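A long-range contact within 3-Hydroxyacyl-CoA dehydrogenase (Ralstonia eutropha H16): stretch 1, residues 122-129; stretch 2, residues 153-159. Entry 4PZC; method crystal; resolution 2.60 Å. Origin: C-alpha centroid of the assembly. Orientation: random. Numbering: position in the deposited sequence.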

ATOM      1  N   SER A 122       7.104  19.099  13.780  1.00 54.24           N
ATOM      2  CA  SER A 122       8.383  19.471  13.175  1.00 52.26           C
ATOM      3  C   SER A 122       9.559  19.331  14.145  1.00 52.75           C
ATOM      4  O   SER A 122       9.741  20.139  15.078  1.00 51.09           O
ATOM      5  CB  SER A 122       8.367  20.895  12.621  1.00 51.45           C
ATOM      6  OG  SER A 122       9.628  21.190  12.032  1.00 49.46           O
ATOM      7  N   ILE A 123      10.355  18.297  13.893  1.00 47.21           N
ATOM      8  CA  ILE A 123      11.579  18.049  14.640  1.00 45.25           C
ATOM      9  C   ILE A 123      12.428  19.298  14.697  1.00 41.58           C
ATOM     10  O   ILE A 123      12.951  19.630  15.754  1.00 41.17           O
ATOM     11  CB  ILE A 123      12.397  16.886  13.995  1.00 48.06           C
ATOM     12  CG1 ILE A 123      11.571  15.559  14.019  1.00 48.50           C
ATOM     13  CG2 ILE A 123      13.781  16.726  14.639  1.00 42.09           C
ATOM     14  CD1 ILE A 123      10.860  15.232  15.330  1.00 45.83           C
ATOM     15  N   THR A 124      12.563  19.985  13.571  1.00 38.91           N
ATOM     16  CA  THR A 124      13.344  21.212  13.520  1.00 38.69           C
ATOM     17  C   THR A 124      12.780  22.316  14.363  1.00 40.67           C
ATOM     18  O   THR A 124      13.524  23.049  15.000  1.00 42.26           O
ATOM     19  CB  THR A 124      13.476  21.702  12.087  1.00 39.84           C
ATOM     20  OG1 THR A 124      14.339  20.799  11.409  1.00 42.85           O
ATOM     21  CG2 THR A 124      14.065  23.113  12.000  1.00 40.00           C
ATOM     22  N   LYS A 125      11.465  22.441  14.395  1.00 50.31           N
ATOM     23  CA  LYS A 125      10.836  23.421  15.292  1.00 53.46           C
ATOM     24  C   LYS A 125      11.072  23.042  16.760  1.00 50.47           C
ATOM     25  O   LYS A 125      11.346  23.924  17.591  1.00 50.39           O
ATOM     26  CB  LYS A 125       9.346  23.574  14.992  1.00 56.51           C
ATOM     27  CG  LYS A 125       8.799  24.940  15.356  1.00 60.62           C
ATOM     28  CD  LYS A 125       7.466  25.190  14.657  1.00 67.29           C
ATOM     29  CE  LYS A 125       7.499  26.460  13.804  1.00 69.81           C
ATOM     30  NZ  LYS A 125       6.350  26.503  12.858  1.00 72.88           N
ATOM     31  N   LEU A 126      11.009  21.745  17.072  1.00 43.47           N
ATOM     32  CA  LEU A 126      11.278  21.300  18.437  1.00 44.88           C
ATOM     33  C   LEU A 126      12.731  21.469  18.839  1.00 50.33           C
ATOM     34  O   LEU A 126      13.031  22.249  19.739  1.00 57.21           O
ATOM     35  CB  LEU A 126      10.848  19.863  18.640  1.00 44.10           C
ATOM     36  CG  LEU A 126       9.335  19.724  18.617  1.00 43.67           C
ATOM     37  CD1 LEU A 126       8.921  18.259  18.630  1.00 41.88           C
ATOM     38  CD2 LEU A 126       8.736  20.508  19.781  1.00 44.06           C
ATOM     39  N   ALA A 127      13.631  20.751  18.177  1.00 51.77           N
ATOM     40  CA  ALA A 127      15.070  20.963  18.347  1.00 54.36           C
ATOM     41  C   ALA A 127      15.463  22.409  18.720  1.00 54.62           C
ATOM     42  O   ALA A 127      16.293  22.619  19.606  1.00 55.07           O
ATOM     43  CB  ALA A 127      15.807  20.553  17.075  1.00 56.46           C
ATOM     44  N   ALA A 128      14.888  23.402  18.045  1.00 56.64           N
ATOM     45  CA  ALA A 128      15.271  24.807  18.306  1.00 56.75           C
ATOM     46  C   ALA A 128      14.819  25.354  19.665  1.00 57.57           C
ATOM     47  O   ALA A 128      15.295  26.417  20.063  1.00 59.15           O
ATOM     48  CB  ALA A 128      14.778  25.724  17.190  1.00 55.61           C
ATOM     49  N   VAL A 129      13.909  24.671  20.376  1.00 53.27           N
ATOM     50  CA  VAL A 129      13.623  25.084  21.762  1.00 56.42           C
ATOM     51  C   VAL A 129      14.636  24.599  22.787  1.00 54.59           C
ATOM     52  O   VAL A 129      14.675  25.166  23.869  1.00 56.90           O
ATOM     53  CB  VAL A 129      12.220  24.686  22.287  1.00 56.66           C
ATOM     54  CG1 VAL A 129      11.156  25.088  21.291  1.00 58.68           C
ATOM     55  CG2 VAL A 129      12.139  23.204  22.665  1.00 54.19           C
ATOM     56  N   LEU A 153      13.956   7.766  11.918  1.00 54.28           N
ATOM     57  CA  LEU A 153      14.919   8.621  12.583  1.00 53.11           C
ATOM     58  C   LEU A 153      14.858   9.890  11.821  1.00 47.65           C
ATOM     59  O   LEU A 153      15.127   9.904  10.635  1.00 48.35           O
ATOM     60  CB  LEU A 153      16.320   8.040  12.484  1.00 59.60           C
ATOM     61  CG  LEU A 153      16.518   6.654  13.106  1.00 68.17           C
ATOM     62  CD1 LEU A 153      17.963   6.194  12.899  1.00 71.50           C
ATOM     63  CD2 LEU A 153      16.139   6.660  14.588  1.00 67.49           C
ATOM     64  N   ILE A 154      14.463  10.959  12.485  1.00 44.20           N
ATOM     65  CA  ILE A 154      14.155  12.165  11.774  1.00 42.61           C
ATOM     66  C   ILE A 154      15.076  13.289  12.209  1.00 43.00           C
ATOM     67  O   ILE A 154      15.084  13.723  13.370  1.00 42.17           O
ATOM     68  CB  ILE A 154      12.715  12.581  11.955  1.00 42.71           C
ATOM     69  CG1 ILE A 154      11.786  11.391  11.712  1.00 45.57           C
ATOM     70  CG2 ILE A 154      12.418  13.724  11.001  1.00 43.57           C
ATOM     71  CD1 ILE A 154      11.042  10.883  12.939  1.00 47.71           C
ATOM     72  N   ARG A 155      15.870  13.751  11.262  1.00 41.35           N
ATOM     73  CA  ARG A 155      16.850  14.735  11.570  1.00 42.24           C
ATOM     74  C   ARG A 155      16.177  16.044  11.429  1.00 41.56           C
ATOM     75  O   ARG A 155      15.599  16.352  10.387  1.00 40.95           O
ATOM     76  CB  ARG A 155      18.026  14.630  10.619  1.00 44.65           C
ATOM     77  CG  ARG A 155      18.875  13.434  10.952  1.00 47.59           C
ATOM     78  CD  ARG A 155      20.104  13.290  10.074  1.00 53.25           C
ATOM     79  NE  ARG A 155      21.108  14.337  10.290  1.00 55.91           N
ATOM     80  CZ  ARG A 155      22.416  14.159  10.121  1.00 61.89           C
ATOM     81  NH1 ARG A 155      22.902  12.962   9.776  1.00 64.29           N
ATOM     82  NH2 ARG A 155      23.253  15.171  10.323  1.00 62.85           N
ATOM     83  N   GLY A 156      16.229  16.817  12.495  1.00 41.97           N
ATOM     84  CA  GLY A 156      16.033  18.235  12.364  1.00 42.78           C
ATOM     85  C   GLY A 156      17.144  18.746  11.460  1.00 44.15           C
ATOM     86  O   GLY A 156      18.177  18.104  11.255  1.00 43.71           O
ATOM     87  N   LEU A 157      16.910  19.921  10.918  1.00 48.59           N
ATOM     88  CA  LEU A 157      17.926  20.691  10.227  1.00 48.78           C
ATOM     89  C   LEU A 157      19.210  20.859  11.072  1.00 49.74           C
ATOM     90  O   LEU A 157      20.269  21.147  10.527  1.00 50.18           O
ATOM     91  CB  LEU A 157      17.310  22.060   9.904  1.00 50.14           C
ATOM     92  CG  LEU A 157      17.917  22.931   8.823  1.00 55.57           C
ATOM     93  CD1 LEU A 157      17.977  22.164   7.513  1.00 60.90           C
ATOM     94  CD2 LEU A 157      17.114  24.214   8.655  1.00 59.90           C
ATOM     95  N   GLN A 158      19.106  20.696  12.398  1.00 51.13           N
ATOM     96  CA  GLN A 158      20.224  20.932  13.329  1.00 47.00           C
ATOM     97  C   GLN A 158      20.910  19.675  13.800  1.00 49.10           C
ATOM     98  O   GLN A 158      22.083  19.710  14.143  1.00 49.57           O
ATOM     99  CB  GLN A 158      19.744  21.624  14.594  1.00 43.97           C
ATOM    100  CG  GLN A 158      18.961  22.888  14.373  1.00 42.22           C
ATOM    101  CD  GLN A 158      17.489  22.636  14.479  1.00 40.55           C
ATOM    102  OE1 GLN A 158      16.989  21.627  13.963  1.00 42.58           O
ATOM    103  NE2 GLN A 158      16.776  23.539  15.151  1.00 35.78           N
ATOM    104  N   THR A 159      20.169  18.577  13.880  1.00 52.10           N
ATOM    105  CA  THR A 159      20.719  17.335  14.389  1.00 53.12           C
ATOM    106  C   THR A 159      22.114  17.152  13.813  1.00 54.06           C
ATOM    107  O   THR A 159      22.298  17.379  12.642  1.00 53.59           O
ATOM    108  CB  THR A 159      19.820  16.164  13.984  1.00 52.07           C
ATOM    109  OG1 THR A 159      18.495  16.424  14.439  1.00 53.25           O
ATOM    110  CG2 THR A 159      20.304  14.853  14.585  1.00 54.68           C
TER

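A short helix beginning at I123 packs against the end of a strand, 153-155, and the loop that follows it. The two stretches bury 329 Å² between them. I123, Q158 and T124 account for most of it. The backbones come closest at T124 and G156, whose CA atoms are 4.2 Å apart.

I123 covers 70 Å². It is buried and its CA-to-CB bond points toward the other stretch. Its CG2 lies 3.3 Å from G156 N and 3.5 Å from I154 O, so the methyl packs on the backbone. Its CG1 meets I154 CG2 at 3.6 Å, an apolar contact between two branched side chains. Isoleucine suits this buried place because it fills space without needing a polar partner.

T124 supplies the shortest contact. Its CB leaves sideways, and with chi1 in the m well OG1 accepts a hydrogen bond from L157 N at 2.8 Å. The N-H...acceptor angle is 169°, nearly straight. The same OG1 sits 3.2 Å from G156 CA. G156 has no side chain; an ideal CB there would clash with Q158 OE1 at 2.9 Å and sit tight against I123 CG2 at 3.3 Å.

Q158 covers 66 Å² and reaches back to the helix. Its chi1 is m and its chi2, at 100°, lies between wells. Q158 NE2 donates to T124 O at 3.3 Å with an angle of 167°. T124 O also accepts a weak hydrogen bond from A128 N at 3.4 Å. A128 N and Q158 NE2 are 3.5 Å apart but are both donors, so no bond joins them. A127 CB rests 3.5 Å from Q158 OE1; its small methyl points toward the loop and fits beside the amide.

T124 thus binds the loop twice, through its side chain and its carbonyl. Before it, S122 OG caps the helix by accepting from K125 N at 3.2 Å.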